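PDB 4TX3: peptide synthetase, module 7 from Actinoplanes teichomyceticus, which adopts a condensation-domain fold within a peptide-synthetase module and probably serves, as an X-domain, to recruit cytochrome P450 enzymes that crosslink the bound peptide. Local coordinates for residues V17-A21 with Y183-Q188; T20-L24 with P303-P307; A146-S150 with L288-E292; D203-W208 with A334-V340; Q263-A267 with V323-Q328. One frame throughout, in Å; residues are numbered along the deposited sequence.

Contact 1. Residues V17-A21 with Y183-Q188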
# COMPACT_ATOMS: atom_id res chain seq x y z
N VAL B 17 -31.02 -9.99 -1.87
CA VAL B 17 -29.89 -9.14 -2.21
C VAL B 17 -29.57 -9.27 -3.69
O VAL B 17 -29.37 -10.38 -4.20
CB VAL B 17 -28.65 -9.52 -1.37
CG1 VAL B 17 -27.43 -8.72 -1.81
CG2 VAL B 17 -28.95 -9.34 0.12
N PRO B 18 -29.54 -8.14 -4.41
CA PRO B 18 -29.30 -8.25 -5.85
C PRO B 18 -27.84 -8.51 -6.19
O PRO B 18 -26.95 -8.15 -5.43
CB PRO B 18 -29.72 -6.87 -6.37
CG PRO B 18 -29.40 -5.97 -5.25
CD PRO B 18 -29.70 -6.74 -3.99
N LEU B 19 -27.62 -9.14 -7.34
CA LEU B 19 -26.30 -9.19 -7.95
C LEU B 19 -25.92 -7.82 -8.53
O LEU B 19 -26.80 -7.04 -8.90
CB LEU B 19 -26.28 -10.24 -9.07
CG LEU B 19 -26.19 -11.73 -8.74
CD1 LEU B 19 -27.39 -12.27 -8.01
CD2 LEU B 19 -25.92 -12.52 -10.04
N THR B 20 -24.63 -7.53 -8.63
CA THR B 20 -24.22 -6.39 -9.46
C THR B 20 -24.37 -6.79 -10.92
O THR B 20 -24.54 -7.97 -11.23
CB THR B 20 -22.77 -5.94 -9.23
OG1 THR B 20 -21.88 -6.99 -9.63
CG2 THR B 20 -22.53 -5.53 -7.77
N ALA B 21 -24.28 -5.80 -11.81
CA ALA B 21 -24.33 -6.06 -13.24
C ALA B 21 -23.18 -6.96 -13.67
O ALA B 21 -23.38 -7.85 -14.49
CB ALA B 21 -24.31 -4.74 -14.02
N TYR B 183 -22.47 -2.65 -1.48
CA TYR B 183 -22.08 -2.14 -2.80
C TYR B 183 -23.13 -2.48 -3.86
O TYR B 183 -23.52 -1.62 -4.65
CB TYR B 183 -20.70 -2.69 -3.20
CG TYR B 183 -20.21 -2.17 -4.52
CD1 TYR B 183 -19.70 -0.87 -4.63
CD2 TYR B 183 -20.25 -2.95 -5.67
CE1 TYR B 183 -19.25 -0.37 -5.87
CE2 TYR B 183 -19.82 -2.47 -6.90
CZ TYR B 183 -19.31 -1.18 -7.00
OH TYR B 183 -18.88 -0.70 -8.22
N ALA B 184 -23.58 -3.74 -3.87
CA ALA B 184 -24.58 -4.20 -4.84
C ALA B 184 -25.89 -3.40 -4.75
O ALA B 184 -26.49 -3.07 -5.78
CB ALA B 184 -24.87 -5.69 -4.63
N ILE B 185 -26.31 -3.09 -3.53
CA ILE B 185 -27.55 -2.36 -3.33
C ILE B 185 -27.39 -0.91 -3.74
O ILE B 185 -28.33 -0.28 -4.21
CB ILE B 185 -28.03 -2.46 -1.87
CG1 ILE B 185 -28.53 -3.87 -1.57
CG2 ILE B 185 -29.14 -1.44 -1.59
CD1 ILE B 185 -28.63 -4.18 -0.10
N TRP B 186 -26.18 -0.40 -3.56
CA TRP B 186 -25.83 0.94 -4.01
C TRP B 186 -25.92 1.07 -5.53
O TRP B 186 -26.53 2.02 -6.04
CB TRP B 186 -24.42 1.28 -3.55
CG TRP B 186 -23.93 2.61 -3.97
CD1 TRP B 186 -24.38 3.82 -3.55
CD2 TRP B 186 -22.84 2.88 -4.86
NE1 TRP B 186 -23.66 4.83 -4.12
CE2 TRP B 186 -22.70 4.28 -4.93
CE3 TRP B 186 -21.97 2.07 -5.60
CZ2 TRP B 186 -21.74 4.90 -5.72
CZ3 TRP B 186 -21.01 2.68 -6.38
CH2 TRP B 186 -20.90 4.09 -6.44
N GLU B 187 -25.30 0.12 -6.24
CA GLU B 187 -25.35 0.10 -7.71
C GLU B 187 -26.80 -0.01 -8.19
O GLU B 187 -27.20 0.66 -9.14
CB GLU B 187 -24.53 -1.05 -8.30
CG GLU B 187 -24.64 -1.11 -9.82
CD GLU B 187 -23.92 -2.28 -10.46
OE1 GLU B 187 -22.67 -2.34 -10.31
OE2 GLU B 187 -24.59 -3.14 -11.10
N GLN B 188 -27.59 -0.85 -7.53
CA GLN B 188 -28.99 -0.96 -7.90
C GLN B 188 -29.73 0.37 -7.71
O GLN B 188 -30.49 0.78 -8.58
CB GLN B 188 -29.67 -2.06 -7.09
CG GLN B 188 -31.13 -2.21 -7.42
CD GLN B 188 -31.86 -3.08 -6.43
OE1 GLN B 188 -32.08 -4.27 -6.67
NE2 GLN B 188 -32.27 -2.49 -5.30
O HOH W 1 -27.15 -4.29 -8.26

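Contact 2. Residues T20-L24 with P303-P307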
# COMPACT_ATOMS: atom_id res chain seq x y z
N THR B 20 -24.63 -7.53 -8.63
CA THR B 20 -24.22 -6.39 -9.46
C THR B 20 -24.37 -6.79 -10.92
O THR B 20 -24.54 -7.97 -11.23
CB THR B 20 -22.77 -5.94 -9.23
OG1 THR B 20 -21.88 -6.99 -9.63
CG2 THR B 20 -22.53 -5.53 -7.77
N ALA B 21 -24.28 -5.80 -11.81
CA ALA B 21 -24.33 -6.06 -13.24
C ALA B 21 -23.18 -6.96 -13.67
O ALA B 21 -23.38 -7.85 -14.49
CB ALA B 21 -24.31 -4.74 -14.02
N ARG B 22 -22.00 -6.75 -13.10
CA ARG B 22 -20.84 -7.60 -13.42
C ARG B 22 -21.08 -9.05 -12.99
O ARG B 22 -20.77 -9.97 -13.75
CB ARG B 22 -19.57 -7.04 -12.76
CG ARG B 22 -18.27 -7.72 -13.21
CD ARG B 22 -17.11 -6.73 -13.31
NE ARG B 22 -17.60 -5.46 -13.82
CZ ARG B 22 -17.65 -4.34 -13.11
NH1 ARG B 22 -17.18 -4.31 -11.86
NH2 ARG B 22 -18.15 -3.23 -13.65
N GLN B 23 -21.65 -9.25 -11.81
CA GLN B 23 -21.96 -10.60 -11.31
C GLN B 23 -23.00 -11.34 -12.18
O GLN B 23 -22.83 -12.52 -12.50
CB GLN B 23 -22.47 -10.54 -9.87
CG GLN B 23 -21.45 -10.12 -8.82
CD GLN B 23 -22.08 -10.05 -7.43
OE1 GLN B 23 -23.11 -9.41 -7.23
NE2 GLN B 23 -21.45 -10.73 -6.46
N LEU B 24 -24.07 -10.63 -12.52
CA LEU B 24 -25.13 -11.19 -13.35
C LEU B 24 -24.61 -11.67 -14.70
O LEU B 24 -25.06 -12.69 -15.22
CB LEU B 24 -26.25 -10.17 -13.55
CG LEU B 24 -27.47 -10.63 -14.36
CD1 LEU B 24 -28.12 -11.81 -13.70
CD2 LEU B 24 -28.46 -9.48 -14.55
N PRO B 303 -15.86 -8.38 -7.01
CA PRO B 303 -15.62 -8.12 -8.43
C PRO B 303 -15.72 -6.63 -8.75
O PRO B 303 -16.62 -6.20 -9.48
CB PRO B 303 -16.74 -8.90 -9.10
CG PRO B 303 -17.86 -8.89 -8.10
CD PRO B 303 -17.17 -8.99 -6.76
N PHE B 304 -14.79 -5.86 -8.20
CA PHE B 304 -14.80 -4.41 -8.31
C PHE B 304 -14.15 -3.87 -9.58
O PHE B 304 -14.36 -2.71 -9.92
CB PHE B 304 -14.09 -3.77 -7.11
CG PHE B 304 -14.82 -3.94 -5.83
CD1 PHE B 304 -16.04 -3.28 -5.62
CD2 PHE B 304 -14.29 -4.73 -4.81
CE1 PHE B 304 -16.72 -3.43 -4.44
CE2 PHE B 304 -14.98 -4.88 -3.61
CZ PHE B 304 -16.19 -4.23 -3.42
N ALA B 305 -13.32 -4.65 -10.25
CA ALA B 305 -12.59 -4.08 -11.37
C ALA B 305 -13.56 -3.87 -12.53
O ALA B 305 -14.44 -4.69 -12.76
CB ALA B 305 -11.40 -4.98 -11.78
N ARG B 306 -13.42 -2.75 -13.23
CA ARG B 306 -14.44 -2.31 -14.21
C ARG B 306 -13.90 -2.11 -15.61
O ARG B 306 -12.99 -1.29 -15.82
CB ARG B 306 -15.05 -1.01 -13.73
CG ARG B 306 -14.02 -0.21 -13.00
CD ARG B 306 -14.61 0.79 -12.08
NE ARG B 306 -13.53 1.57 -11.53
CZ ARG B 306 -13.57 2.88 -11.42
NH1 ARG B 306 -14.64 3.54 -11.85
NH2 ARG B 306 -12.52 3.54 -10.92
N PRO B 307 -14.47 -2.85 -16.58
CA PRO B 307 -14.14 -2.67 -18.00
C PRO B 307 -14.46 -1.25 -18.44
O PRO B 307 -15.38 -0.63 -17.92
CB PRO B 307 -15.03 -3.68 -18.71
CG PRO B 307 -15.35 -4.70 -17.67
CD PRO B 307 -15.45 -3.93 -16.38
O HOH W 2 -19.42 -5.54 -9.42

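Contact 3. Residues A146-S150 with L288-E292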
# COMPACT_ATOMS: atom_id res chain seq x y z
N ALA B 146 -14.41 -12.10 -7.11
CA ALA B 146 -13.13 -11.42 -6.93
C ALA B 146 -12.55 -10.86 -8.22
O ALA B 146 -12.57 -11.50 -9.26
CB ALA B 146 -12.12 -12.38 -6.30
N ASP B 147 -12.04 -9.63 -8.12
CA ASP B 147 -11.10 -9.10 -9.11
C ASP B 147 -9.67 -9.42 -8.65
O ASP B 147 -9.47 -10.04 -7.60
CB ASP B 147 -11.30 -7.58 -9.30
CG ASP B 147 -11.08 -6.76 -8.01
OD1 ASP B 147 -10.60 -7.30 -6.99
OD2 ASP B 147 -11.40 -5.55 -8.02
N ASP B 148 -8.68 -8.97 -9.41
CA ASP B 148 -7.29 -9.30 -9.11
C ASP B 148 -6.75 -8.63 -7.84
O ASP B 148 -6.04 -9.27 -7.07
CB ASP B 148 -6.39 -8.97 -10.30
CG ASP B 148 -6.63 -9.91 -11.48
OD1 ASP B 148 -5.90 -10.93 -11.58
OD2 ASP B 148 -7.54 -9.63 -12.29
N ASP B 149 -7.07 -7.35 -7.63
CA ASP B 149 -6.75 -6.70 -6.36
C ASP B 149 -7.24 -7.52 -5.16
O ASP B 149 -6.56 -7.61 -4.12
CB ASP B 149 -7.36 -5.29 -6.29
CG ASP B 149 -6.68 -4.30 -7.23
OD1 ASP B 149 -5.57 -4.58 -7.71
OD2 ASP B 149 -7.27 -3.22 -7.47
N SER B 150 -8.43 -8.12 -5.31
CA SER B 150 -9.07 -8.85 -4.21
C SER B 150 -8.23 -10.02 -3.70
O SER B 150 -8.33 -10.40 -2.53
CB SER B 150 -10.45 -9.36 -4.63
OG SER B 150 -11.35 -8.29 -4.77
N LEU B 288 -10.05 -1.06 -15.34
CA LEU B 288 -9.69 -0.18 -14.24
C LEU B 288 -9.90 -0.90 -12.91
O LEU B 288 -10.84 -1.69 -12.79
CB LEU B 288 -10.54 1.08 -14.27
CG LEU B 288 -10.58 1.90 -15.55
CD1 LEU B 288 -11.45 3.12 -15.32
CD2 LEU B 288 -9.18 2.29 -15.92
N PRO B 289 -9.06 -0.60 -11.91
CA PRO B 289 -9.32 -1.10 -10.56
C PRO B 289 -10.46 -0.31 -9.94
O PRO B 289 -10.88 0.70 -10.53
CB PRO B 289 -8.02 -0.82 -9.82
CG PRO B 289 -7.59 0.50 -10.41
CD PRO B 289 -7.95 0.38 -11.90
N ARG B 290 -10.94 -0.74 -8.77
CA ARG B 290 -11.92 0.00 -8.00
C ARG B 290 -11.51 1.47 -7.86
O ARG B 290 -10.33 1.80 -7.81
CB ARG B 290 -12.08 -0.64 -6.62
CG ARG B 290 -10.81 -0.69 -5.80
CD ARG B 290 -10.95 -1.63 -4.59
NE ARG B 290 -10.75 -3.03 -4.96
CZ ARG B 290 -10.89 -4.06 -4.12
NH1 ARG B 290 -11.24 -3.86 -2.85
NH2 ARG B 290 -10.70 -5.29 -4.56
N ASP B 291 -12.50 2.34 -7.81
CA ASP B 291 -12.29 3.76 -7.57
C ASP B 291 -11.57 4.01 -6.23
O ASP B 291 -12.12 3.77 -5.16
CB ASP B 291 -13.65 4.45 -7.64
CG ASP B 291 -13.58 5.94 -7.39
OD1 ASP B 291 -12.47 6.50 -7.25
OD2 ASP B 291 -14.66 6.56 -7.34
N GLU B 292 -10.33 4.49 -6.30
CA GLU B 292 -9.49 4.62 -5.11
C GLU B 292 -10.02 5.68 -4.14
O GLU B 292 -9.69 5.68 -2.95
CB GLU B 292 -8.05 4.96 -5.51
CG GLU B 292 -7.87 6.37 -6.07
CD GLU B 292 -6.41 6.69 -6.45
OE1 GLU B 292 -5.60 5.74 -6.58
OE2 GLU B 292 -6.09 7.88 -6.61
O HOH W 3 -9.93 -3.52 -8.05

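Contact 4. Residues D203-W208 with A334-V340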
# COMPACT_ATOMS: atom_id res chain seq x y z
N ASP B 203 -27.86 10.61 -17.83
CA ASP B 203 -26.80 11.37 -18.45
C ASP B 203 -25.67 10.46 -18.97
O ASP B 203 -25.07 10.74 -20.02
CB ASP B 203 -26.22 12.37 -17.45
CG ASP B 203 -25.16 13.25 -18.07
OD1 ASP B 203 -25.43 13.82 -19.14
OD2 ASP B 203 -24.05 13.36 -17.50
N GLN B 204 -25.40 9.38 -18.26
CA GLN B 204 -24.28 8.51 -18.64
C GLN B 204 -24.72 7.49 -19.70
O GLN B 204 -23.93 7.12 -20.57
CB GLN B 204 -23.68 7.81 -17.39
CG GLN B 204 -22.91 8.76 -16.48
CD GLN B 204 -22.24 8.09 -15.29
OE1 GLN B 204 -22.13 6.87 -15.21
NE2 GLN B 204 -21.77 8.91 -14.35
N ILE B 205 -25.97 7.07 -19.65
CA ILE B 205 -26.49 6.18 -20.69
C ILE B 205 -26.47 6.90 -22.03
O ILE B 205 -26.15 6.32 -23.06
CB ILE B 205 -27.92 5.69 -20.35
CG1 ILE B 205 -27.85 4.53 -19.36
CG2 ILE B 205 -28.68 5.26 -21.60
CD1 ILE B 205 -29.18 4.22 -18.69
N THR B 206 -26.80 8.18 -22.01
CA THR B 206 -26.80 9.00 -23.21
C THR B 206 -25.40 9.14 -23.77
O THR B 206 -25.19 9.02 -24.99
CB THR B 206 -27.40 10.38 -22.91
OG1 THR B 206 -28.79 10.22 -22.62
CG2 THR B 206 -27.22 11.34 -24.08
N PHE B 207 -24.43 9.37 -22.89
CA PHE B 207 -23.04 9.43 -23.32
C PHE B 207 -22.58 8.18 -24.08
O PHE B 207 -21.99 8.29 -25.15
CB PHE B 207 -22.09 9.63 -22.14
CG PHE B 207 -20.65 9.52 -22.54
CD1 PHE B 207 -20.01 10.60 -23.12
CD2 PHE B 207 -19.96 8.33 -22.40
CE1 PHE B 207 -18.71 10.49 -23.54
CE2 PHE B 207 -18.65 8.22 -22.82
CZ PHE B 207 -18.02 9.30 -23.38
N TRP B 208 -22.84 7.01 -23.53
CA TRP B 208 -22.28 5.80 -24.12
C TRP B 208 -23.00 5.40 -25.39
O TRP B 208 -22.36 4.92 -26.34
CB TRP B 208 -22.28 4.64 -23.12
CG TRP B 208 -21.20 4.82 -22.09
CD1 TRP B 208 -21.37 5.18 -20.78
CD2 TRP B 208 -19.79 4.70 -22.30
NE1 TRP B 208 -20.14 5.28 -20.16
CE2 TRP B 208 -19.16 4.99 -21.07
CE3 TRP B 208 -19.00 4.38 -23.40
CZ2 TRP B 208 -17.78 4.96 -20.91
CZ3 TRP B 208 -17.62 4.35 -23.25
CH2 TRP B 208 -17.03 4.64 -22.01
N ALA B 334 -14.74 10.12 -21.52
CA ALA B 334 -15.36 8.87 -21.07
C ALA B 334 -15.15 8.63 -19.58
O ALA B 334 -16.04 8.13 -18.90
CB ALA B 334 -14.83 7.69 -21.88
N ARG B 335 -13.96 9.00 -19.09
CA ARG B 335 -13.55 8.93 -17.68
C ARG B 335 -14.62 9.39 -16.70
O ARG B 335 -14.68 8.94 -15.57
CB ARG B 335 -12.30 9.81 -17.47
CG ARG B 335 -11.30 9.28 -16.48
CD ARG B 335 -10.24 8.42 -17.17
NE ARG B 335 -9.45 7.63 -16.22
CZ ARG B 335 -8.58 6.70 -16.58
NH1 ARG B 335 -8.39 6.43 -17.86
NH2 ARG B 335 -7.91 6.02 -15.66
N GLN B 336 -15.46 10.32 -17.14
CA GLN B 336 -16.42 10.94 -16.26
C GLN B 336 -17.74 10.20 -16.18
O GLN B 336 -18.61 10.56 -15.40
CB GLN B 336 -16.65 12.37 -16.71
CG GLN B 336 -15.43 13.25 -16.54
CD GLN B 336 -15.61 14.61 -17.17
OE1 GLN B 336 -16.34 14.75 -18.16
NE2 GLN B 336 -14.98 15.62 -16.58
N HIS B 337 -17.90 9.16 -17.00
CA HIS B 337 -19.16 8.45 -17.08
C HIS B 337 -19.01 6.97 -16.73
O HIS B 337 -19.50 6.11 -17.47
CB HIS B 337 -19.75 8.61 -18.47
CG HIS B 337 -19.79 10.03 -18.94
ND1 HIS B 337 -20.85 10.88 -18.68
CD2 HIS B 337 -18.90 10.76 -19.66
CE1 HIS B 337 -20.61 12.06 -19.20
NE2 HIS B 337 -19.43 12.02 -19.80
N LEU B 338 -18.35 6.69 -15.60
CA LEU B 338 -18.00 5.31 -15.24
C LEU B 338 -18.93 4.65 -14.22
O LEU B 338 -18.72 3.50 -13.85
CB LEU B 338 -16.58 5.26 -14.70
CG LEU B 338 -15.49 5.63 -15.70
CD1 LEU B 338 -14.13 5.33 -15.10
CD2 LEU B 338 -15.72 4.88 -17.02
N ASP B 339 -19.96 5.37 -13.78
CA ASP B 339 -20.94 4.80 -12.85
C ASP B 339 -21.83 3.74 -13.53
O ASP B 339 -22.27 2.80 -12.88
CB ASP B 339 -21.80 5.92 -12.25
CG ASP B 339 -20.98 6.92 -11.44
OD1 ASP B 339 -20.66 6.63 -10.27
OD2 ASP B 339 -20.62 8.00 -11.98
N VAL B 340 -22.10 3.89 -14.82
CA VAL B 340 -22.73 2.80 -15.55
C VAL B 340 -21.78 1.62 -15.59
O VAL B 340 -20.63 1.77 -16.01
CB VAL B 340 -23.06 3.11 -17.03
CG1 VAL B 340 -24.16 2.19 -17.49
CG2 VAL B 340 -23.45 4.50 -17.22

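Contact 5. Residues Q263-A267 with V323-Q328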
# COMPACT_ATOMS: atom_id res chain seq x y z
N GLN B 263 -1.83 5.96 -22.23
CA GLN B 263 -2.51 6.49 -23.42
C GLN B 263 -1.60 6.48 -24.66
O GLN B 263 -2.06 6.28 -25.77
CB GLN B 263 -3.04 7.90 -23.14
CG GLN B 263 -4.06 7.98 -22.02
CD GLN B 263 -4.59 9.39 -21.80
OE1 GLN B 263 -3.95 10.38 -22.16
NE2 GLN B 263 -5.78 9.49 -21.22
N LEU B 264 -0.30 6.70 -24.46
CA LEU B 264 0.66 6.63 -25.56
C LEU B 264 0.68 5.26 -26.20
O LEU B 264 0.69 5.14 -27.42
CB LEU B 264 2.07 6.98 -25.08
CG LEU B 264 2.34 8.42 -24.64
CD1 LEU B 264 3.81 8.62 -24.46
CD2 LEU B 264 1.81 9.39 -25.64
N VAL B 265 0.69 4.23 -25.36
CA VAL B 265 0.71 2.85 -25.83
C VAL B 265 -0.63 2.50 -26.46
O VAL B 265 -0.71 1.76 -27.45
CB VAL B 265 1.04 1.86 -24.66
CG1 VAL B 265 0.96 0.43 -25.13
CG2 VAL B 265 2.42 2.17 -24.07
N GLN B 266 -1.71 3.05 -25.91
CA GLN B 266 -3.01 2.83 -26.51
C GLN B 266 -3.06 3.41 -27.92
O GLN B 266 -3.62 2.81 -28.84
CB GLN B 266 -4.11 3.43 -25.65
CG GLN B 266 -5.47 3.19 -26.20
CD GLN B 266 -6.53 3.69 -25.26
OE1 GLN B 266 -6.23 4.00 -24.10
NE2 GLN B 266 -7.77 3.80 -25.74
N ALA B 267 -2.44 4.58 -28.10
CA ALA B 267 -2.35 5.20 -29.42
C ALA B 267 -1.61 4.27 -30.38
O ALA B 267 -2.13 3.90 -31.44
CB ALA B 267 -1.66 6.54 -29.34
N VAL B 323 -2.89 10.88 -33.01
CA VAL B 323 -3.64 9.77 -32.44
C VAL B 323 -3.71 9.88 -30.92
O VAL B 323 -4.77 9.66 -30.32
CB VAL B 323 -3.04 8.42 -32.82
CG1 VAL B 323 -3.83 7.30 -32.15
CG2 VAL B 323 -3.03 8.24 -34.34
N VAL B 324 -2.59 10.27 -30.31
CA VAL B 324 -2.50 10.49 -28.87
C VAL B 324 -3.54 11.50 -28.41
O VAL B 324 -4.28 11.25 -27.46
CB VAL B 324 -1.08 10.98 -28.47
CG1 VAL B 324 -1.08 11.56 -27.05
CG2 VAL B 324 -0.07 9.83 -28.59
N ALA B 325 -3.60 12.63 -29.09
CA ALA B 325 -4.53 13.69 -28.74
C ALA B 325 -5.99 13.23 -28.88
O ALA B 325 -6.83 13.61 -28.06
CB ALA B 325 -4.26 14.93 -29.59
N ARG B 326 -6.29 12.42 -29.90
CA ARG B 326 -7.65 11.85 -30.03
C ARG B 326 -7.98 10.86 -28.91
O ARG B 326 -9.10 10.85 -28.39
CB ARG B 326 -7.83 11.15 -31.38
CG ARG B 326 -7.93 12.08 -32.55
CD ARG B 326 -8.05 11.33 -33.87
NE ARG B 326 -7.59 12.16 -34.98
CZ ARG B 326 -7.50 11.76 -36.24
NH1 ARG B 326 -7.85 10.52 -36.59
NH2 ARG B 326 -7.07 12.61 -37.16
N VAL B 327 -7.00 10.03 -28.56
CA VAL B 327 -7.14 9.08 -27.46
C VAL B 327 -7.38 9.85 -26.16
O VAL B 327 -8.32 9.56 -25.42
CB VAL B 327 -5.88 8.18 -27.31
CG1 VAL B 327 -5.81 7.53 -25.92
CG2 VAL B 327 -5.85 7.14 -28.42
N GLN B 328 -6.53 10.84 -25.93
CA GLN B 328 -6.54 11.57 -24.68
C GLN B 328 -7.83 12.35 -24.53
O GLN B 328 -8.40 12.43 -23.44
CB GLN B 328 -5.32 12.50 -24.62
CG GLN B 328 -5.30 13.45 -23.44
CD GLN B 328 -4.04 14.32 -23.43
OE1 GLN B 328 -3.13 14.12 -24.25
NE2 GLN B 328 -3.99 15.27 -22.49

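Contact 1. Residues V17-A21 with Y183-Q188
Glu187 on helix 180-191 reaches across to Thr20 and Ala21, where the chain is about to enter helix 21-28. Its CG stands anti to the backbone N (chi1 177°) and the chain runs on extended, which carries the carboxylate away from its own helix. CB and CG merely span the distance; CD is the first atom to arrive, 4.0 Å from Thr20 CB. Both oxygens lie near Thr20 CB, OE1 also approaching CG2, and OE2 alone accepts Ala21 N, at 2.8 Å in a fairly straight bond received on the syn side and close to the carboxylate plane. One turn back, Ala184 offers a small surface on which the loop can settle: Pro18 O sits 3.3 Å from Ala184 CB, and Thr20 CG2 rests beside the same methyl. Pro18 CD meets Ile185 CG1 at 3.9 Å, the two side chains crossing at about a right angle. A water donates to both Leu19 O and Ala184 O and so bridges the two backbones. With Thr20 in the N-cap position, the arrangement is a helix N-terminus whose first-turn amide is taken up by a carboxylate from a helix far away in sequence.

Contact 2. Residues T20-L24 with P303-P307
The first turn of helix 21-28 faces the bend leading into strand 306-313, with Arg22 CA and Pro303 CA 7.2 Å apart. That helix begins with a capping box: Gln23 N donates to Thr20 OG1, and Thr20 N donates in return to an in-plane lone pair of Gln23 OE1. From this start Arg22 leans over to the bend. The first torsion (-171°) sends its chain out opposite its own nitrogen, and kinks at the next two torsions fold the guanidinium over the loop. NH1 donates to Pro303 O at 3.1 Å, the oxygen lying near the guanidinium plane, although the angle of 141° is bent. Ala305 O is 2.9 Å from the same NH1 but lies over a face of the group, where no N-H points at it. NE is 3.7 Å from Pro307 CD and has its main partner in Glu343, a salt bridge outside the two segments. A leucine in place of Arg22 would probably leave the Glu343 carboxylate without its charged mate and Pro303 O with one bond fewer. The nonpolar part of the contact is small, Gln23 CG meeting Pro303 CG at 3.9 Å. Pro303 O has a second donor, a water 2.9 Å away that also lies 2.9 Å from Thr20 OG1.

Contact 3. Residues A146-S150 with L288-E292
Arg290 meets Asp147 in a salt bridge, NH2 to OD1 at 3.2 Å, the oxygen lying at the edge of the guanidinium; as a hydrogen bond it is weak, with an angle of 134°. The sequence puts Asp147 at the place of the aspartate in the HHxxxDG motif of condensation domains, and its pairing with an arginine is consistent with the architectural role given to that aspartate in relatives. Arg290 arrives there because its chain turns sharply at chi3 (82°), swinging the flat end toward helix 148-166. Around this pair lies a water that accepts from Arg290 N at 3.0 Å and from Arg290 NE, and donates to Asp147 OD2 and, at 2.7 Å, to Asp149 OD2. Farther out, Arg290 NH1 donates to the carbonyls of Leu297 and Met300, which fix the far side of the guanidinium, while Ser150 OG is hydrogen-bonded to Gly302 N. Asp149 OD2 also lies against the proline ring, 3.4 Å from Pro289 CB. The helix start positions the aspartate: Asp147 is the N-cap residue, its OD1 gripped from opposite faces by Ser150 OG and Ser150 N, the latter donating at 2.9 Å nearly in line with the C-O bond.

Contact 4. Residues D203-W208 with A334-V340
The rings of Phe207 and His337 lie in an offset stack, their centroids 4.1 Å apart and their planes only 8° from parallel. His337 CD2 sits over the centre of the phenyl ring, Phe207 CB adds a CH-pi contact over the same imidazole, and Gln336 CB covers the opposite imidazole face. Gln204 CG approaches the edge of the imidazole. Trp208 has Phe207 CE2 over one face, and at its edge NE1 donates to His337 O at 2.9 Å, an almost straight bond (172°) in the indole plane. On the six-membered ring, Trp208 CH2 touches Ala334 CB at 3.8 Å. The residues received here belong to a type I beta turn, Ala334 to His337, by which the chain leaves helix 320-334 in the condensation-domain fold. Just past the turn, the loop meets the amide of Gln204, which stands perpendicular to the imidazole and uses both its oxygen and its nitrogen on two successive loop residues. OE1 accepts Val340 N at 3.0 Å, nearly along the C=O axis, while NE2 donates to the anti lone pair of Asp339 OD2 at 2.8 Å. A leucine at Gln204 would probably leave Val340 N and Asp339 OD2 without these partners and set the loop freer to shift. The other oxygen, Asp339 OD1, forms a salt bridge with Arg5, and Val340 CG2 presses on Gln204 CB at 3.3 Å.

Contact 5. Residues Q263-A267 with V323-Q328
Ala267 and Val324 bring helices 261-278 and 320-334 together, their CA atoms 5.3 Å apart. The axes of the two short segments approach to 8.7 Å and their directions diverge by 118°, so the helices cross steeply and each meets the other over a short length. Apolar contact does most of the work. Ala267 CB nestles between Val323 CG1, at 3.6 Å, and Val324 CG2, at 3.7 Å; the small residue is what lets the backbones come so near. Leu264 has its CB turned away from the other helix, yet its CD2 comes back to within 3.5 Å of Val324 CG2. Val327 divides its branches: CG1, swung opposite its own amide nitrogen (chi1 161°), lies against Gln263 CB, while CG2 faces Ala267 CA at 4.1 Å. In the second kind, polar amide ends lie against aliphatic carbons. Gln263 OE1 rests 3.5 Å from Gln328 CB, the two glutamines crossing at about a right angle, and the amide end of Gln266 lies beside Val327 CG1. No hydrogen bond joins the segments. Around them, Leu264 also packs on Leu250 and Val254 of helix 244-255, and Phe320 touches both Leu264 and Ala267. On another side of helix 261-278, Val265 meets Leu365 and Val367 of strand 363-369, which borders the four-stranded sheet.

In the fold
Contacts 1, 2 and 3 form a chain of neighbours, successive centres 10 Å apart. Contacts 1 and 2 share Thr20 and Ala21, and their second segments touch through Tyr183 and Phe304. Contact 3 is nested in sequence within the loop closed by contact 2 and joined to it where strands 281-288 and 306-313 pair. Contact 4 follows contact 1 along the chain and touches contacts 2 and 3 through Leu338. Contact 5, nested inside contact 4, lies 34 Å from contact 1 between centres, on helix 320-334, whose last residue, Ala334, opens the second segment of contact 4. Together they knit residues near the N-terminus with residues up to some 320 positions later into one condensation-domain fold.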